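Globin (Chloroflexus aurantiacus, PDB 5D1V) binds heme and, as a group II truncated hemoglobin, probably binds and carries oxygen. Local coordinates at residues Y24-A29 / W88-L93; R49-Q54 / P69-R74; Q54-P59 / E110-H115; A95-G100 / P104-M109. All blocks are in the same frame, centred on the assembly; numbering follows the deposited sequence.

Contact 1. Residues Y24-A29 / W88-L93. With HEM (protoporphyrin IX containing Fe), chain C.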
# COMPACT_ATOMS: atom_id res chain seq x y z
N TYR A 24 14.96 -8.58 -0.52
CA TYR A 24 15.42 -9.72 0.28
C TYR A 24 15.76 -9.33 1.71
O TYR A 24 15.55 -10.11 2.64
CB TYR A 24 16.59 -10.40 -0.41
CG TYR A 24 16.14 -11.65 -1.13
CD1 TYR A 24 15.53 -11.59 -2.37
CD2 TYR A 24 16.27 -12.89 -0.54
CE1 TYR A 24 15.08 -12.72 -3.01
CE2 TYR A 24 15.84 -14.03 -1.16
CZ TYR A 24 15.23 -13.95 -2.40
OH TYR A 24 14.81 -15.10 -3.02
N ALA A 25 16.25 -8.11 1.91
CA ALA A 25 16.53 -7.64 3.28
C ALA A 25 15.24 -7.65 4.10
O ALA A 25 15.23 -8.05 5.28
CB ALA A 25 17.15 -6.24 3.26
N ARG A 26 14.17 -7.20 3.46
CA ARG A 26 12.86 -7.16 4.08
C ARG A 26 12.30 -8.56 4.29
O ARG A 26 11.76 -8.85 5.34
CB ARG A 26 11.91 -6.31 3.20
CG ARG A 26 12.36 -4.88 3.20
CD ARG A 26 11.59 -4.01 2.25
NE ARG A 26 10.25 -3.91 2.77
CZ ARG A 26 9.69 -2.83 3.29
NH1 ARG A 26 10.34 -1.67 3.34
NH2 ARG A 26 8.46 -2.92 3.73
N VAL A 27 12.45 -9.44 3.31
CA VAL A 27 12.04 -10.83 3.47
C VAL A 27 12.74 -11.44 4.68
O VAL A 27 12.10 -12.07 5.52
CB VAL A 27 12.33 -11.64 2.21
CG1 VAL A 27 12.11 -13.13 2.43
CG2 VAL A 27 11.49 -11.15 1.09
N GLU A 28 14.04 -11.22 4.80
CA GLU A 28 14.80 -11.90 5.83
C GLU A 28 14.29 -11.43 7.20
O GLU A 28 14.31 -12.19 8.16
CB GLU A 28 16.30 -11.65 5.68
CG GLU A 28 17.13 -12.65 6.48
CD GLU A 28 18.54 -12.83 5.94
OE1 GLU A 28 18.97 -12.05 5.05
OE2 GLU A 28 19.22 -13.77 6.40
N ALA A 29 13.83 -10.18 7.27
CA ALA A 29 13.42 -9.58 8.55
C ALA A 29 11.93 -9.76 8.85
O ALA A 29 11.44 -9.24 9.86
CB ALA A 29 13.77 -8.10 8.56
N TRP A 88 4.49 -10.42 0.67
CA TRP A 88 5.35 -10.33 -0.48
C TRP A 88 5.19 -8.98 -1.22
O TRP A 88 6.16 -8.27 -1.52
CB TRP A 88 5.04 -11.49 -1.41
CG TRP A 88 6.07 -11.71 -2.44
CD1 TRP A 88 7.08 -12.62 -2.41
CD2 TRP A 88 6.21 -11.00 -3.68
NE1 TRP A 88 7.82 -12.54 -3.55
CE2 TRP A 88 7.32 -11.55 -4.35
CE3 TRP A 88 5.48 -9.98 -4.31
CZ2 TRP A 88 7.75 -11.11 -5.60
CZ3 TRP A 88 5.91 -9.53 -5.56
CH2 TRP A 88 7.04 -10.09 -6.18
N LEU A 89 3.94 -8.62 -1.47
CA LEU A 89 3.64 -7.41 -2.25
C LEU A 89 4.07 -6.17 -1.48
O LEU A 89 4.62 -5.24 -2.08
CB LEU A 89 2.15 -7.36 -2.57
CG LEU A 89 1.71 -6.50 -3.72
CD1 LEU A 89 2.40 -6.93 -5.02
CD2 LEU A 89 0.22 -6.65 -3.83
N GLU A 90 3.86 -6.15 -0.17
CA GLU A 90 4.33 -5.03 0.65
C GLU A 90 5.82 -4.76 0.40
O GLU A 90 6.25 -3.62 0.15
CB GLU A 90 4.10 -5.30 2.14
CG GLU A 90 4.68 -4.23 3.05
CD GLU A 90 4.54 -4.52 4.53
OE1 GLU A 90 3.68 -5.34 4.91
OE2 GLU A 90 5.25 -3.87 5.33
N HIS A 91 6.61 -5.83 0.46
CA HIS A 91 8.04 -5.65 0.39
C HIS A 91 8.51 -5.37 -1.02
O HIS A 91 9.44 -4.59 -1.20
CB HIS A 91 8.74 -6.88 0.97
CG HIS A 91 8.42 -7.09 2.41
ND1 HIS A 91 8.39 -6.06 3.32
CD2 HIS A 91 8.11 -8.21 3.10
CE1 HIS A 91 8.07 -6.53 4.51
NE2 HIS A 91 7.89 -7.84 4.40
N MET A 92 7.86 -5.95 -2.03
CA MET A 92 8.30 -5.68 -3.39
C MET A 92 7.89 -4.28 -3.79
O MET A 92 8.64 -3.56 -4.47
CB MET A 92 7.76 -6.68 -4.42
CG MET A 92 8.35 -6.43 -5.84
SD MET A 92 10.16 -6.64 -5.92
CE MET A 92 10.32 -8.41 -5.82
N LEU A 93 6.70 -3.85 -3.40
CA LEU A 93 6.36 -2.48 -3.73
C LEU A 93 7.29 -1.49 -3.03
O LEU A 93 7.69 -0.48 -3.63
CB LEU A 93 4.90 -2.21 -3.37
CG LEU A 93 3.96 -3.08 -4.21
CD1 LEU A 93 2.51 -2.70 -3.91
CD2 LEU A 93 4.23 -3.02 -5.69
CHA HEM C . 11.16 -18.24 -5.63
CHB HEM C . 9.17 -14.71 -8.31
CHC HEM C . 5.45 -14.48 -5.18
CHD HEM C . 8.09 -17.11 -2.08
C1A HEM C . 10.93 -17.35 -6.65
C2A HEM C . 11.68 -17.26 -7.89
C3A HEM C . 11.12 -16.29 -8.63
C4A HEM C . 9.99 -15.74 -7.88
CMA HEM C . 11.51 -15.74 -10.04
CAA HEM C . 12.88 -18.16 -8.25
CBA HEM C . 12.36 -19.22 -9.23
CGA HEM C . 13.46 -20.24 -9.47
O1A HEM C . 13.80 -21.01 -8.53
O2A HEM C . 14.00 -20.30 -10.59
C1B HEM C . 7.98 -14.35 -7.71
C2B HEM C . 7.01 -13.41 -8.22
C3B HEM C . 5.98 -13.38 -7.34
C4B HEM C . 6.28 -14.26 -6.25
CMB HEM C . 7.17 -12.62 -9.54
CAB HEM C . 4.67 -12.56 -7.33
CBB HEM C . 4.57 -11.51 -8.14
C1C HEM C . 5.83 -15.15 -4.04
C2C HEM C . 5.08 -15.25 -2.80
C3C HEM C . 5.85 -16.00 -1.96
C4C HEM C . 7.08 -16.36 -2.62
CMC HEM C . 3.67 -14.63 -2.57
CAC HEM C . 5.56 -16.36 -0.51
CBC HEM C . 4.81 -15.48 0.15
C1D HEM C . 9.12 -17.71 -2.78
C2D HEM C . 10.06 -18.70 -2.27
C3D HEM C . 10.90 -19.02 -3.28
C4D HEM C . 10.52 -18.23 -4.43
CMD HEM C . 10.04 -19.29 -0.85
CAD HEM C . 12.06 -20.03 -3.25
CBD HEM C . 13.34 -19.25 -2.96
CGD HEM C . 14.55 -20.14 -2.96
O1D HEM C . 15.59 -19.68 -2.44
O2D HEM C . 14.46 -21.29 -3.45
NA HEM C . 9.90 -16.42 -6.69
NB HEM C . 7.50 -14.85 -6.52
NC HEM C . 7.01 -15.86 -3.90
ND HEM C . 9.44 -17.46 -4.09
FE HEM C . 8.47 -16.12 -5.26
O HOH W 1 9.72 -14.58 -4.40

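Contact 2. Residues R49-Q54 / P69-R74. With HEM (protoporphyrin IX containing Fe), chain C.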
# COMPACT_ATOMS: atom_id res chain seq x y z
N ARG A 49 16.41 -12.24 -9.18
CA ARG A 49 16.96 -11.11 -9.93
C ARG A 49 16.99 -11.40 -11.43
O ARG A 49 16.52 -10.58 -12.22
CB ARG A 49 18.36 -10.72 -9.46
CG ARG A 49 18.94 -9.52 -10.23
CD ARG A 49 20.30 -9.12 -9.76
NE ARG A 49 21.18 -10.28 -9.54
CZ ARG A 49 22.02 -10.79 -10.44
NH1 ARG A 49 22.16 -10.25 -11.65
NH2 ARG A 49 22.73 -11.84 -10.10
N LEU A 50 17.52 -12.57 -11.82
CA LEU A 50 17.64 -12.90 -13.23
C LEU A 50 16.25 -13.00 -13.89
O LEU A 50 16.06 -12.57 -15.03
CB LEU A 50 18.40 -14.20 -13.43
CG LEU A 50 19.85 -14.13 -12.93
CD1 LEU A 50 20.51 -15.50 -13.07
CD2 LEU A 50 20.68 -13.07 -13.63
N PHE A 51 15.29 -13.55 -13.16
CA PHE A 51 13.93 -13.62 -13.67
C PHE A 51 13.38 -12.23 -13.96
O PHE A 51 12.85 -11.98 -15.04
CB PHE A 51 12.97 -14.31 -12.72
CG PHE A 51 11.54 -14.14 -13.16
CD1 PHE A 51 11.08 -14.79 -14.30
CD2 PHE A 51 10.71 -13.24 -12.52
CE1 PHE A 51 9.78 -14.59 -14.76
CE2 PHE A 51 9.41 -13.02 -12.96
CZ PHE A 51 8.94 -13.70 -14.09
N LEU A 52 13.49 -11.33 -12.99
CA LEU A 52 12.95 -9.99 -13.18
C LEU A 52 13.63 -9.31 -14.36
O LEU A 52 12.97 -8.68 -15.20
CB LEU A 52 13.12 -9.15 -11.91
CG LEU A 52 12.31 -9.68 -10.72
CD1 LEU A 52 12.71 -8.93 -9.43
CD2 LEU A 52 10.81 -9.57 -10.97
N MET A 53 14.94 -9.46 -14.44
CA MET A 53 15.70 -8.87 -15.54
C MET A 53 15.17 -9.34 -16.88
O MET A 53 14.96 -8.56 -17.81
CB MET A 53 17.19 -9.22 -15.41
CG MET A 53 17.87 -8.50 -14.25
SD MET A 53 19.52 -9.15 -13.92
CE MET A 53 20.29 -8.93 -15.50
N GLN A 54 14.94 -10.64 -16.98
CA GLN A 54 14.45 -11.24 -18.21
C GLN A 54 13.02 -10.84 -18.53
O GLN A 54 12.71 -10.49 -19.66
CB GLN A 54 14.53 -12.76 -18.11
CG GLN A 54 14.02 -13.49 -19.34
CD GLN A 54 14.21 -14.99 -19.20
OE1 GLN A 54 15.32 -15.50 -19.27
NE2 GLN A 54 13.10 -15.69 -18.96
N PRO A 69 10.12 -20.01 -16.64
CA PRO A 69 9.89 -19.66 -15.23
C PRO A 69 8.87 -20.55 -14.51
O PRO A 69 9.13 -20.91 -13.37
CB PRO A 69 9.42 -18.19 -15.32
CG PRO A 69 10.05 -17.69 -16.58
CD PRO A 69 9.94 -18.85 -17.52
N ARG A 70 7.78 -20.93 -15.16
CA ARG A 70 6.78 -21.81 -14.52
C ARG A 70 6.54 -21.42 -13.07
O ARG A 70 6.57 -22.28 -12.17
CB ARG A 70 7.24 -23.27 -14.59
CG ARG A 70 7.28 -23.84 -15.98
CD ARG A 70 8.13 -25.08 -16.03
NE ARG A 70 9.55 -24.75 -16.06
CZ ARG A 70 10.52 -25.64 -15.95
NH1 ARG A 70 10.24 -26.94 -15.79
NH2 ARG A 70 11.79 -25.24 -16.01
N LEU A 71 6.32 -20.13 -12.81
CA LEU A 71 6.36 -19.66 -11.43
C LEU A 71 5.28 -20.29 -10.57
O LEU A 71 5.55 -20.72 -9.45
CB LEU A 71 6.28 -18.14 -11.36
CG LEU A 71 7.44 -17.34 -11.96
CD1 LEU A 71 7.26 -15.86 -11.68
CD2 LEU A 71 8.81 -17.85 -11.46
N ARG A 72 4.05 -20.37 -11.07
CA ARG A 72 3.02 -21.02 -10.26
C ARG A 72 3.37 -22.46 -9.87
O ARG A 72 3.11 -22.89 -8.74
CB ARG A 72 1.68 -20.98 -11.01
CG ARG A 72 1.13 -19.56 -11.09
CD ARG A 72 -0.00 -19.41 -12.12
NE ARG A 72 -0.23 -17.99 -12.42
CZ ARG A 72 0.40 -17.30 -13.38
NH1 ARG A 72 1.30 -17.89 -14.16
NH2 ARG A 72 0.13 -16.00 -13.55
N MET A 73 3.98 -23.20 -10.79
CA MET A 73 4.44 -24.55 -10.48
C MET A 73 5.56 -24.50 -9.43
O MET A 73 5.56 -25.32 -8.49
CB MET A 73 4.92 -25.26 -11.76
CG MET A 73 5.54 -26.61 -11.52
SD MET A 73 6.38 -27.20 -13.01
CE MET A 73 8.07 -26.63 -12.68
N ARG A 74 6.48 -23.55 -9.55
CA ARG A 74 7.62 -23.53 -8.66
C ARG A 74 7.23 -23.10 -7.26
O ARG A 74 7.96 -23.39 -6.31
CB ARG A 74 8.72 -22.60 -9.16
CG ARG A 74 9.45 -23.05 -10.41
CD ARG A 74 10.55 -22.05 -10.71
NE ARG A 74 11.04 -22.15 -12.08
CZ ARG A 74 12.08 -22.89 -12.45
NH1 ARG A 74 12.75 -23.61 -11.57
NH2 ARG A 74 12.43 -22.90 -13.71
CHA HEM C . 11.16 -18.24 -5.63
CHB HEM C . 9.17 -14.71 -8.31
CHC HEM C . 5.45 -14.48 -5.18
CHD HEM C . 8.09 -17.11 -2.08
C1A HEM C . 10.93 -17.35 -6.65
C2A HEM C . 11.68 -17.26 -7.89
C3A HEM C . 11.12 -16.29 -8.63
C4A HEM C . 9.99 -15.74 -7.88
CMA HEM C . 11.51 -15.74 -10.04
CAA HEM C . 12.88 -18.16 -8.25
CBA HEM C . 12.36 -19.22 -9.23
CGA HEM C . 13.46 -20.24 -9.47
O1A HEM C . 13.80 -21.01 -8.53
O2A HEM C . 14.00 -20.30 -10.59
C1B HEM C . 7.98 -14.35 -7.71
C2B HEM C . 7.01 -13.41 -8.22
C3B HEM C . 5.98 -13.38 -7.34
C4B HEM C . 6.28 -14.26 -6.25
CMB HEM C . 7.17 -12.62 -9.54
CAB HEM C . 4.67 -12.56 -7.33
CBB HEM C . 4.57 -11.51 -8.14
C1C HEM C . 5.83 -15.15 -4.04
C2C HEM C . 5.08 -15.25 -2.80
C3C HEM C . 5.85 -16.00 -1.96
C4C HEM C . 7.08 -16.36 -2.62
CMC HEM C . 3.67 -14.63 -2.57
CAC HEM C . 5.56 -16.36 -0.51
CBC HEM C . 4.81 -15.48 0.15
C1D HEM C . 9.12 -17.71 -2.78
C2D HEM C . 10.06 -18.70 -2.27
C3D HEM C . 10.90 -19.02 -3.28
C4D HEM C . 10.52 -18.23 -4.43
CMD HEM C . 10.04 -19.29 -0.85
CAD HEM C . 12.06 -20.03 -3.25
CBD HEM C . 13.34 -19.25 -2.96
CGD HEM C . 14.55 -20.14 -2.96
O1D HEM C . 15.59 -19.68 -2.44
O2D HEM C . 14.46 -21.29 -3.45
NA HEM C . 9.90 -16.42 -6.69
NB HEM C . 7.50 -14.85 -6.52
NC HEM C . 7.01 -15.86 -3.90
ND HEM C . 9.44 -17.46 -4.09
FE HEM C . 8.47 -16.12 -5.26
O HOH W 1 9.72 -14.58 -4.40

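Contact 3. Residues Q54-P59 / E110-H115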
# COMPACT_ATOMS: atom_id res chain seq x y z
N GLN A 54 14.94 -10.64 -16.98
CA GLN A 54 14.45 -11.24 -18.21
C GLN A 54 13.02 -10.84 -18.53
O GLN A 54 12.71 -10.49 -19.66
CB GLN A 54 14.53 -12.76 -18.11
CG GLN A 54 14.02 -13.49 -19.34
CD GLN A 54 14.21 -14.99 -19.20
OE1 GLN A 54 15.32 -15.50 -19.27
NE2 GLN A 54 13.10 -15.69 -18.96
N TYR A 55 12.16 -10.89 -17.53
CA TYR A 55 10.74 -10.61 -17.75
C TYR A 55 10.54 -9.21 -18.32
O TYR A 55 9.75 -9.00 -19.25
CB TYR A 55 9.93 -10.77 -16.46
CG TYR A 55 8.44 -10.59 -16.72
CD1 TYR A 55 7.67 -11.65 -17.18
CD2 TYR A 55 7.84 -9.35 -16.57
CE1 TYR A 55 6.32 -11.48 -17.46
CE2 TYR A 55 6.48 -9.17 -16.85
CZ TYR A 55 5.74 -10.25 -17.29
OH TYR A 55 4.40 -10.10 -17.58
N PHE A 56 11.28 -8.24 -17.77
CA PHE A 56 11.10 -6.85 -18.14
C PHE A 56 11.99 -6.45 -19.34
O PHE A 56 12.08 -5.28 -19.69
CB PHE A 56 11.34 -6.00 -16.90
CG PHE A 56 10.24 -6.10 -15.93
CD1 PHE A 56 8.98 -5.56 -16.21
CD2 PHE A 56 10.40 -6.82 -14.75
CE1 PHE A 56 7.93 -5.70 -15.30
CE2 PHE A 56 9.34 -6.95 -13.85
CZ PHE A 56 8.09 -6.39 -14.15
N GLY A 57 12.59 -7.44 -19.99
CA GLY A 57 13.14 -7.24 -21.33
C GLY A 57 14.64 -7.26 -21.45
O GLY A 57 15.17 -6.93 -22.50
N GLY A 58 15.33 -7.61 -20.36
CA GLY A 58 16.78 -7.74 -20.38
C GLY A 58 17.33 -9.08 -20.82
O GLY A 58 16.70 -9.81 -21.61
N PRO A 59 18.53 -9.43 -20.31
CA PRO A 59 19.16 -10.69 -20.70
C PRO A 59 18.30 -11.92 -20.40
O PRO A 59 17.52 -11.90 -19.43
CB PRO A 59 20.43 -10.73 -19.85
CG PRO A 59 20.74 -9.31 -19.51
CD PRO A 59 19.38 -8.65 -19.38
N GLU A 110 4.60 -2.58 -10.95
CA GLU A 110 3.57 -2.74 -9.91
C GLU A 110 2.36 -3.50 -10.43
O GLU A 110 1.85 -4.45 -9.80
CB GLU A 110 3.13 -1.37 -9.36
CG GLU A 110 1.80 -1.47 -8.58
CD GLU A 110 1.55 -0.27 -7.70
OE1 GLU A 110 2.37 0.66 -7.74
OE2 GLU A 110 0.51 -0.25 -6.99
N ASN A 111 1.92 -3.14 -11.63
CA ASN A 111 0.74 -3.79 -12.19
C ASN A 111 1.03 -5.29 -12.35
O ASN A 111 0.21 -6.14 -12.01
CB ASN A 111 0.36 -3.20 -13.54
CG ASN A 111 -0.00 -1.71 -13.49
OD1 ASN A 111 -0.38 -1.17 -12.43
ND2 ASN A 111 0.03 -1.05 -14.64
N TYR A 112 2.21 -5.61 -12.87
CA TYR A 112 2.57 -6.99 -13.08
C TYR A 112 2.62 -7.74 -11.73
O TYR A 112 2.05 -8.84 -11.58
CB TYR A 112 3.91 -7.10 -13.80
CG TYR A 112 4.46 -8.50 -13.68
CD1 TYR A 112 3.90 -9.54 -14.39
CD2 TYR A 112 5.49 -8.78 -12.80
CE1 TYR A 112 4.38 -10.84 -14.25
CE2 TYR A 112 5.98 -10.06 -12.65
CZ TYR A 112 5.42 -11.09 -13.38
OH TYR A 112 5.91 -12.37 -13.20
N PHE A 113 3.26 -7.14 -10.73
CA PHE A 113 3.43 -7.78 -9.43
C PHE A 113 2.09 -8.04 -8.74
O PHE A 113 1.91 -9.08 -8.08
CB PHE A 113 4.33 -6.92 -8.53
CG PHE A 113 5.78 -6.93 -8.92
CD1 PHE A 113 6.42 -8.09 -9.29
CD2 PHE A 113 6.51 -5.75 -8.91
CE1 PHE A 113 7.78 -8.09 -9.63
CE2 PHE A 113 7.86 -5.74 -9.25
CZ PHE A 113 8.48 -6.91 -9.61
N ARG A 114 1.16 -7.11 -8.86
CA ARG A 114 -0.12 -7.24 -8.17
C ARG A 114 -0.86 -8.43 -8.75
O ARG A 114 -1.47 -9.22 -8.04
CB ARG A 114 -0.96 -5.96 -8.27
CG ARG A 114 -0.44 -4.83 -7.40
CD ARG A 114 -1.32 -3.58 -7.45
NE ARG A 114 -0.83 -2.47 -6.65
CZ ARG A 114 -1.04 -2.32 -5.33
NH1 ARG A 114 -1.72 -3.23 -4.64
NH2 ARG A 114 -0.55 -1.25 -4.72
N HIS A 115 -0.78 -8.58 -10.06
CA HIS A 115 -1.44 -9.70 -10.72
C HIS A 115 -0.75 -11.02 -10.38
O HIS A 115 -1.40 -11.98 -9.99
CB HIS A 115 -1.44 -9.47 -12.23
CG HIS A 115 -2.25 -10.47 -13.00
ND1 HIS A 115 -1.75 -11.69 -13.40
CD2 HIS A 115 -3.52 -10.41 -13.46
CE1 HIS A 115 -2.68 -12.34 -14.08
NE2 HIS A 115 -3.76 -11.59 -14.13

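Contact 4. Residues A95-G100 / P104-M109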
# COMPACT_ATOMS: atom_id res chain seq x y z
N ALA A 95 10.36 -2.03 -2.27
CA ALA A 95 11.66 -2.12 -2.93
C ALA A 95 11.69 -1.26 -4.21
O ALA A 95 12.69 -0.59 -4.47
CB ALA A 95 12.00 -3.57 -3.23
N LEU A 96 10.61 -1.28 -5.00
CA LEU A 96 10.51 -0.41 -6.19
C LEU A 96 10.63 1.04 -5.83
O LEU A 96 11.33 1.82 -6.49
CB LEU A 96 9.19 -0.62 -6.90
CG LEU A 96 8.97 -2.01 -7.50
CD1 LEU A 96 7.59 -2.01 -8.15
CD2 LEU A 96 10.06 -2.37 -8.53
N ASN A 97 9.94 1.43 -4.77
CA ASN A 97 9.99 2.82 -4.34
C ASN A 97 11.38 3.22 -3.83
O ASN A 97 11.92 4.25 -4.23
CB ASN A 97 8.92 3.07 -3.29
CG ASN A 97 7.51 3.05 -3.90
OD1 ASN A 97 7.19 2.23 -4.77
ND2 ASN A 97 6.67 3.99 -3.46
N GLU A 98 11.99 2.38 -2.98
CA GLU A 98 13.29 2.68 -2.40
C GLU A 98 14.44 2.59 -3.42
O GLU A 98 15.42 3.31 -3.28
CB GLU A 98 13.55 1.76 -1.22
CG GLU A 98 12.61 2.04 -0.08
CD GLU A 98 12.90 1.20 1.15
OE1 GLU A 98 14.05 0.73 1.30
OE2 GLU A 98 11.97 1.04 1.96
N ALA A 99 14.30 1.79 -4.47
CA ALA A 99 15.34 1.63 -5.48
C ALA A 99 15.34 2.77 -6.49
O ALA A 99 16.23 2.86 -7.32
CB ALA A 99 15.18 0.33 -6.20
N GLY A 100 14.33 3.63 -6.41
CA GLY A 100 14.25 4.79 -7.28
C GLY A 100 13.75 4.50 -8.69
O GLY A 100 14.13 5.19 -9.63
N PRO A 104 6.84 6.16 -15.94
CA PRO A 104 5.75 5.19 -15.78
C PRO A 104 6.20 3.73 -15.59
O PRO A 104 5.36 2.86 -15.30
CB PRO A 104 4.97 5.35 -17.08
CG PRO A 104 6.00 5.78 -18.08
CD PRO A 104 6.96 6.64 -17.33
N ALA A 105 7.48 3.46 -15.74
CA ALA A 105 7.95 2.08 -15.72
C ALA A 105 7.59 1.43 -14.39
O ALA A 105 7.20 0.27 -14.36
CB ALA A 105 9.45 2.03 -15.95
N ARG A 106 7.77 2.16 -13.29
CA ARG A 106 7.44 1.63 -11.96
C ARG A 106 6.00 1.13 -11.89
O ARG A 106 5.72 0.10 -11.27
CB ARG A 106 7.64 2.67 -10.87
CG ARG A 106 7.42 2.11 -9.45
CD ARG A 106 7.07 3.22 -8.44
NE ARG A 106 8.20 4.10 -8.15
CZ ARG A 106 8.29 4.91 -7.09
NH1 ARG A 106 7.30 4.98 -6.20
NH2 ARG A 106 9.37 5.67 -6.93
N SER A 107 5.08 1.87 -12.51
CA SER A 107 3.67 1.47 -12.50
C SER A 107 3.44 0.16 -13.23
O SER A 107 2.63 -0.66 -12.80
CB SER A 107 2.79 2.55 -13.13
OG SER A 107 2.64 3.68 -12.28
N VAL A 108 4.14 -0.02 -14.35
CA VAL A 108 4.02 -1.26 -15.13
C VAL A 108 4.46 -2.44 -14.27
O VAL A 108 3.80 -3.47 -14.23
CB VAL A 108 4.84 -1.22 -16.45
CG1 VAL A 108 4.78 -2.57 -17.18
CG2 VAL A 108 4.36 -0.08 -17.39
N MET A 109 5.58 -2.28 -13.59
CA MET A 109 6.13 -3.30 -12.71
C MET A 109 5.15 -3.61 -11.57
O MET A 109 4.89 -4.78 -11.29
CB MET A 109 7.48 -2.87 -12.16
CG MET A 109 8.49 -2.71 -13.23
SD MET A 109 10.12 -2.15 -12.67
CE MET A 109 10.78 -3.70 -12.13

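Contact 1. Residues Y24-A29 / W88-L93
Arg26 of helix 13-28 grips the imidazole of His91 on helix 82-98 side-on. Two hydrogen bonds converge on His91 ND1. The bond from Arg26 NE to His91 ND1 is 2.9 Å long and comes in 28° out of the ring plane. The bond from Arg26 NH2 to His91 ND1 measures 3.2 Å and lies close to the ring plane. A bend in the arginine chain at chi3 (68°) lets both nitrogens reach. His91 NE2 is hydrogen-bonded to Asp30, so both ring nitrogens are held.

The charge contact is looser. Arg26 NH2 and Glu90 OE2 form a long salt bridge of 3.7 Å. Glu90 also pairs with Arg32 and with Arg83 of the second subunit.

Arg26 CB adds a CH-pi contact over the His91 face, 3.8 Å from the ring centroid.

Trp88 serves the heme instead. One indole face covers the porphyrin, with Trp88 CD1 3.3 Å from HEM C1C. Trp88 NE1 donates to the iron-bound water at 2.9 Å. A phenylalanine here would probably leave that water without its indole donor and part of the porphyrin less covered. A tryptophan on the G helix, here helix 82-98, is typical of the distal heme pocket of group II truncated hemoglobins.

Contact 2. Residues R49-Q54 / P69-R74
One wall of the heme pocket forms where Phe51 of helix 42-55 meets Pro69 and Leu71 at the start of the short helix 71-74. Leu71 CD1 lies over a face of the Phe51 ring, 4.1 Å from its centroid, in a CH-pi contact. Pro69 comes to the ring edge instead, with Pro69 CG 3.6 Å from Phe51 CE1. With CG anti to the backbone N (chi1 169°), the Phe51 ring reaches across to both.

Phe51 and Leu71 also share one heme methyl. Phe51 CB is 3.4 Å from HEM CMA, and Leu71 CD2 is 3.7 Å from the same HEM CMA. Helices 42-55 and 71-74 are the E and F helices of the truncated globin fold. Just beyond Leu71 is His75, the axial ligand of the iron, and the Leu71 carbonyl accepts a hydrogen bond from its ND1.

Arg74 NE donates to Pro69 O at 2.6 Å, with the donor tilted 33° from the carbonyl plane. Arg74 NH2 is hydrogen-bonded to the carbonyls of Arg66 and His68. One face of the Arg74 guanidinium is turned to the heme propionate, with HEM O2A 3.5 Å above its plane. Gln54 OE1 accepts a hydrogen bond from Ser63 N of helix 61-66.

Contact 3. Residues Q54-P59 / E110-H115
Tyr55 and Tyr112 each hold CG anti to the backbone N, with chi1 of -175° and 164°, a setting that swings each ring off its own helix, 42-55 or 105-119, toward the other. The rings stack face to face. Their centroids are 4.1 Å apart and their planes are turned by 28°. The overlap is shifted, so the hydroxyl end of Tyr55 lies over one side of its partner. Tyr55 OH is 3.3 Å from Tyr112 CD1, and Tyr55 CZ is 3.4 Å from Tyr112 CE1.

Phe56 completes an aromatic cluster. Its ring stands nearly at right angles to that of Tyr112, and Phe56 CZ is 3.8 Å from Tyr112 CD2. Tyr55 CD2 lies over the centre of the Phe56 face. Phe113 adds a looser contact, with Phe113 CZ 4.3 Å from Phe56 CE2.

Helix 42-55 ends just before Phe56, in a Schellman motif. The N of Gly57, the C-prime residue, bonds to Gln54 O, and Gly58 N to Met53 O. Gly57 has positive phi, and a CB there would press on the preceding carbonyl.

On the far side of helix 105-119, Arg114 NE and NH2 both grip Glu110 OE2. The bond from Arg114 NE to the anti lone pair of Glu110 OE2 is 2.6 Å long. Arg114 NH2 also hydrogen-bonds to Ala29 O of the second subunit.

Tyr55 is on the solvent side, while Tyr112 and Phe113 pass the packing on to the heme. Between the two segments, the join rests on dispersion and ring packing. Its hold therefore depends on ring shape and not on charge.

Contact 4. Residues A95-G100 / P104-M109
Leu96 and Met109 form the apolar centre of this contact. Leu96 CD2 is 3.9 Å from Met109 CE, the end of a methionine chain bent at chi3. The other branch, Leu96 CD1, is 4.1 Å from Met109 CB.

Beside them Arg106 reaches across to the end of helix 82-98. Its aliphatic part comes first, with Arg106 CG 4.1 Å from Leu96 CB. Its chain starts anti to the backbone N (chi1 -175°) and bends at chi3 (-70°). This lays one face of the guanidinium against the backbone of the opposite helix. Asn97 CA stands 3.7 Å above the plane of the Arg106 guanidinium, and Leu96 O lies over that face too.

The next shell fixes this pose. Arg106 NE donates a hydrogen bond to the carbonyl of Val101, in the turn between the helices. With a leucine in place of Arg106, the Val101 carbonyl would probably lose this donor, and Asn97 and Leu96 O the flat face laid on them. Gly100 takes positive phi in a Schellman motif after helix 82-98, and Pro104 follows a cis peptide bond.

Further out, Leu96 packs on Ile19 and Met109 on Phe16, both of helix 13-28, and Ile6 and Ile10 also cover Met109. Two helices joined by a short turn, packed on the B helix, are typical of the G-H pair of the truncated globin fold.

Contacts 1 and 2 lie on opposite sides of the chain's centre, with their own centres about 17 Å apart, yet both touch the heme. Contact 3 joins them. Its Phe113 packs on Trp88 and Met92 of contact 1 and on Leu52 of contact 2, and its Tyr112 OH is 3.4 Å from Phe51 CZ. Contacts 2 and 3 share Gln54, and their centres are about 10 Å apart. Contact 4 is further from the heme: the Met109 side chain is about 10 Å from it. It continues the packing of contact 3 through Phe56 CE1, 3.7 Å from Met109 CG. A weak, long ion pair between Arg26 and Glu98 connects contacts 1 and 4.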